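Local coordinates for protein complement factor H (Mus musculus, PDB 2YBY) that probably restrains complement activation in plasma and on host surfaces as a soluble regulator of innate immunity, here represented by its sixth and seventh Sushi domains, at residues 23-28 and 57-62. The protein carries 1 engineered substitution. Numbering follows the deposited sequence. Where two conformers were deposited one is given.
Sequences PNFPVS and QGWEPE
Trp-59 NE1, the polar atom of the side chain that meets both Phe-25 and Val-27, gives its N-H to the carbonyl oxygen of Glu-6, a bond that limits rotation of the indole. No hydrogen bond links 23-28 with 57-62 directly; the contact is apolar and small, burying 89 Å² over both sides. Trp-59 supplies the largest share of that surface, through the outer end of its six-membered ring. With CG anti to its own carbonyl carbon (chi1 -67°), the indole reaches across to Phe-25, whose CE1 comes to 3.5 Å from Trp-59 CZ2 and 3.7 Å from Trp-59 CH2. Phe-25 CE1 lies at the edge of the indole, near its plane. The pair is not a stack: the phenyl and the six-membered ring meet rim to rim, neither over the face of the other, with centroids 6.0 Å apart and planes inclined at 58°. Both segments belong to the same Sushi repeat, the elongated disulfide-braced module of complement regulators, in which a tryptophan between the third and fourth cysteines is a family hallmark; Trp-59 lies between Cys-54 and Cys-65 and packs on Cys-54 and Cys-5, which are joined by a disulfide, and Cys-5 is also hydrogen-bonded, backbone to backbone, with Val-27. Val-27, which is buried, makes the second apolar touch, its CG2 lying 4.0 Å from Trp-59 CH2 and 4.1 Å from Trp-59 CZ2. A cis peptide between Phe-25 and Pro-26 bends the chain between the two residues that touch the indole. From strand 32-37, Tyr-33 contacts Phe-25, Val-27 and Trp-59, its ring meeting that of Phe-25 with the planes at about 60°.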
ATOM      1  N   PRO A  23     -15.431   4.830  20.910  1.00 26.81           N
ATOM      2  CA  PRO A  23     -16.723   4.586  21.594  1.00 25.99           C
ATOM      3  C   PRO A  23     -17.980   4.518  20.711  1.00 30.86           C
ATOM      4  O   PRO A  23     -19.043   4.087  21.192  1.00 31.95           O
ATOM      5  CB  PRO A  23     -16.819   5.781  22.538  1.00 27.23           C
ATOM      6  CG  PRO A  23     -15.388   6.188  22.772  1.00 31.38           C
ATOM      7  CD  PRO A  23     -14.770   6.042  21.434  1.00 27.25           C
ATOM      8  N   ASN A  24     -17.906   5.017  19.472  1.00 27.29           N
ATOM      9  CA  ASN A  24     -19.023   5.032  18.516  1.00 27.82           C
ATOM     10  C   ASN A  24     -19.345   3.614  18.005  1.00 29.80           C
ATOM     11  O   ASN A  24     -20.447   3.370  17.520  1.00 30.69           O
ATOM     12  CB  ASN A  24     -18.651   5.924  17.316  1.00 37.12           C
ATOM     13  CG  ASN A  24     -19.810   6.596  16.634  1.00 73.25           C
ATOM     14  OD1 ASN A  24     -20.707   5.942  16.088  1.00 72.49           O
ATOM     15  ND2 ASN A  24     -19.793   7.925  16.612  1.00 66.81           N
ATOM     16  N   PHE A  25     -18.379   2.696  18.113  1.00 24.33           N
ATOM     17  CA  PHE A  25     -18.464   1.332  17.602  1.00 21.03           C
ATOM     18  C   PHE A  25     -19.247   0.415  18.543  1.00 25.48           C
ATOM     19  O   PHE A  25     -19.213   0.616  19.756  1.00 25.59           O
ATOM     20  CB  PHE A  25     -17.044   0.787  17.313  1.00 21.29           C
ATOM     21  CG  PHE A  25     -16.428   1.516  16.142  1.00 21.45           C
ATOM     22  CD1 PHE A  25     -16.697   1.122  14.849  1.00 21.44           C
ATOM     23  CD2 PHE A  25     -15.696   2.673  16.330  1.00 26.33           C
ATOM     24  CE1 PHE A  25     -16.188   1.833  13.768  1.00 23.96           C
ATOM     25  CE2 PHE A  25     -15.198   3.386  15.241  1.00 26.23           C
ATOM     26  CZ  PHE A  25     -15.509   2.995  13.963  1.00 22.52           C
ATOM     27  N   PRO A  26     -19.953  -0.612  18.025  1.00 21.79           N
ATOM     28  CA  PRO A  26     -20.090  -0.976  16.608  1.00 20.40           C
ATOM     29  C   PRO A  26     -20.916  -0.020  15.749  1.00 20.91           C
ATOM     30  O   PRO A  26     -21.676   0.808  16.255  1.00 21.17           O
ATOM     31  CB  PRO A  26     -20.683  -2.378  16.673  1.00 22.46           C
ATOM     32  CG  PRO A  26     -21.548  -2.337  17.908  1.00 25.85           C
ATOM     33  CD  PRO A  26     -20.725  -1.532  18.895  1.00 22.62           C
ATOM     34  N   VAL A  27     -20.738  -0.126  14.419  1.00 16.76           N
ATOM     35  CA  VAL A  27     -21.392   0.759  13.464  1.00 17.01           C
ATOM     36  C   VAL A  27     -22.081  -0.048  12.364  1.00 20.07           C
ATOM     37  O   VAL A  27     -21.777  -1.249  12.187  1.00 19.40           O
ATOM     38  CB  VAL A  27     -20.389   1.784  12.842  1.00 20.00           C
ATOM     39  CG1 VAL A  27     -19.800   2.697  13.907  1.00 20.52           C
ATOM     40  CG2 VAL A  27     -19.289   1.074  12.067  1.00 19.62           C
ATOM     41  N   SER A  28     -22.958   0.614  11.597  1.00 19.11           N
ATOM     42  CA  SER A  28     -23.736  -0.013  10.520  1.00 17.89           C
ATOM     43  C   SER A  28     -23.031  -0.142   9.200  1.00 21.28           C
ATOM     44  O   SER A  28     -22.097   0.620   8.914  1.00 20.98           O
ATOM     45  CB  SER A  28     -25.045   0.739  10.314  1.00 23.41           C
ATOM     46  OG  SER A  28     -25.773   0.795  11.532  1.00 29.27           O
ATOM     47  N   GLN A  57     -19.501  -8.143   4.501  1.00 27.93           N
ATOM     48  CA  GLN A  57     -18.431  -9.101   4.767  1.00 27.22           C
ATOM     49  C   GLN A  57     -17.481  -8.568   5.874  1.00 29.83           C
ATOM     50  O   GLN A  57     -16.438  -9.166   6.136  1.00 31.43           O
ATOM     51  CB  GLN A  57     -17.681  -9.395   3.450  1.00 29.58           C
ATOM     52  CG  GLN A  57     -18.441 -10.395   2.553  1.00 43.72           C
ATOM     53  CD  GLN A  57     -18.154 -10.268   1.074  1.00 82.22           C
ATOM     54  OE1 GLN A  57     -17.148  -9.687   0.644  1.00 81.61           O
ATOM     55  NE2 GLN A  57     -19.028 -10.844   0.252  1.00 80.32           N
ATOM     56  N   GLY A  58     -17.906  -7.521   6.578  1.00 24.91           N
ATOM     57  CA  GLY A  58     -17.112  -6.884   7.617  1.00 23.06           C
ATOM     58  C   GLY A  58     -16.272  -5.777   7.014  1.00 21.95           C
ATOM     59  O   GLY A  58     -16.561  -5.297   5.921  1.00 18.75           O
ATOM     60  N   TRP A  59     -15.239  -5.353   7.726  1.00 19.84           N
ATOM     61  CA  TRP A  59     -14.376  -4.279   7.231  1.00 16.99           C
ATOM     62  C   TRP A  59     -13.642  -4.671   5.992  1.00 18.97           C
ATOM     63  O   TRP A  59     -13.167  -5.822   5.879  1.00 17.23           O
ATOM     64  CB  TRP A  59     -13.348  -3.915   8.300  1.00 14.60           C
ATOM     65  CG  TRP A  59     -13.955  -3.282   9.500  1.00 14.85           C
ATOM     66  CD1 TRP A  59     -14.028  -3.798  10.758  1.00 17.61           C
ATOM     67  CD2 TRP A  59     -14.533  -1.967   9.570  1.00 14.88           C
ATOM     68  NE1 TRP A  59     -14.642  -2.906  11.600  1.00 16.42           N
ATOM     69  CE2 TRP A  59     -14.954  -1.768  10.895  1.00 18.51           C
ATOM     70  CE3 TRP A  59     -14.756  -0.944   8.627  1.00 15.51           C
ATOM     71  CZ2 TRP A  59     -15.619  -0.622  11.299  1.00 17.40           C
ATOM     72  CZ3 TRP A  59     -15.392   0.213   9.043  1.00 15.98           C
ATOM     73  CH2 TRP A  59     -15.770   0.386  10.370  1.00 16.54           C
ATOM     74  N   GLU A  60     -13.552  -3.720   5.052  1.00 14.94           N
ATOM     75  CA  GLU A  60     -12.787  -3.870   3.831  0.50 14.91           C
ATOM     76  C   GLU A  60     -11.940  -2.599   3.640  1.00 18.58           C
ATOM     77  O   GLU A  60     -12.451  -1.494   3.837  1.00 18.07           O
ATOM     78  CB  GLU A  60     -13.678  -4.108   2.599  0.50 15.73           C
ATOM     79  CG  GLU A  60     -14.457  -5.413   2.690  0.50 20.07           C
ATOM     80  CD  GLU A  60     -15.072  -5.887   1.390  0.50 29.80           C
ATOM     81  OE1 GLU A  60     -15.385  -5.035   0.527  0.50 24.00           O
ATOM     82  OE2 GLU A  60     -15.220  -7.120   1.227  0.50 19.67           O
ATOM     83  N   PRO A  61     -10.665  -2.731   3.225  1.00 16.37           N
ATOM     84  CA  PRO A  61      -9.925  -3.989   2.934  1.00 15.49           C
ATOM     85  C   PRO A  61      -9.660  -4.896   4.119  1.00 19.92           C
ATOM     86  O   PRO A  61      -9.638  -4.442   5.256  1.00 20.62           O
ATOM     87  CB  PRO A  61      -8.634  -3.493   2.273  1.00 16.61           C
ATOM     88  CG  PRO A  61      -8.853  -2.030   1.935  1.00 20.11           C
ATOM     89  CD  PRO A  61      -9.846  -1.541   2.946  1.00 17.07           C
ATOM     90  N   GLU A  62      -9.482  -6.195   3.852  1.00 17.79           N
ATOM     91  CA  GLU A  62      -9.165  -7.160   4.906  1.00 17.27           C
ATOM     92  C   GLU A  62      -7.841  -6.807   5.534  1.00 18.26           C
ATOM     93  O   GLU A  62      -7.645  -7.038   6.740  1.00 18.78           O
ATOM     94  CB  GLU A  62      -9.038  -8.583   4.355  1.00 18.59           C
ATOM     95  CG  GLU A  62     -10.300  -9.161   3.779  1.00 26.24           C
ATOM     96  CD  GLU A  62     -10.096 -10.607   3.358  1.00 40.26           C
ATOM     97  OE1 GLU A  62      -8.986 -10.967   2.893  1.00 32.45           O
ATOM     98  OE2 GLU A  62     -11.066 -11.379   3.489  1.00 35.93           O
TER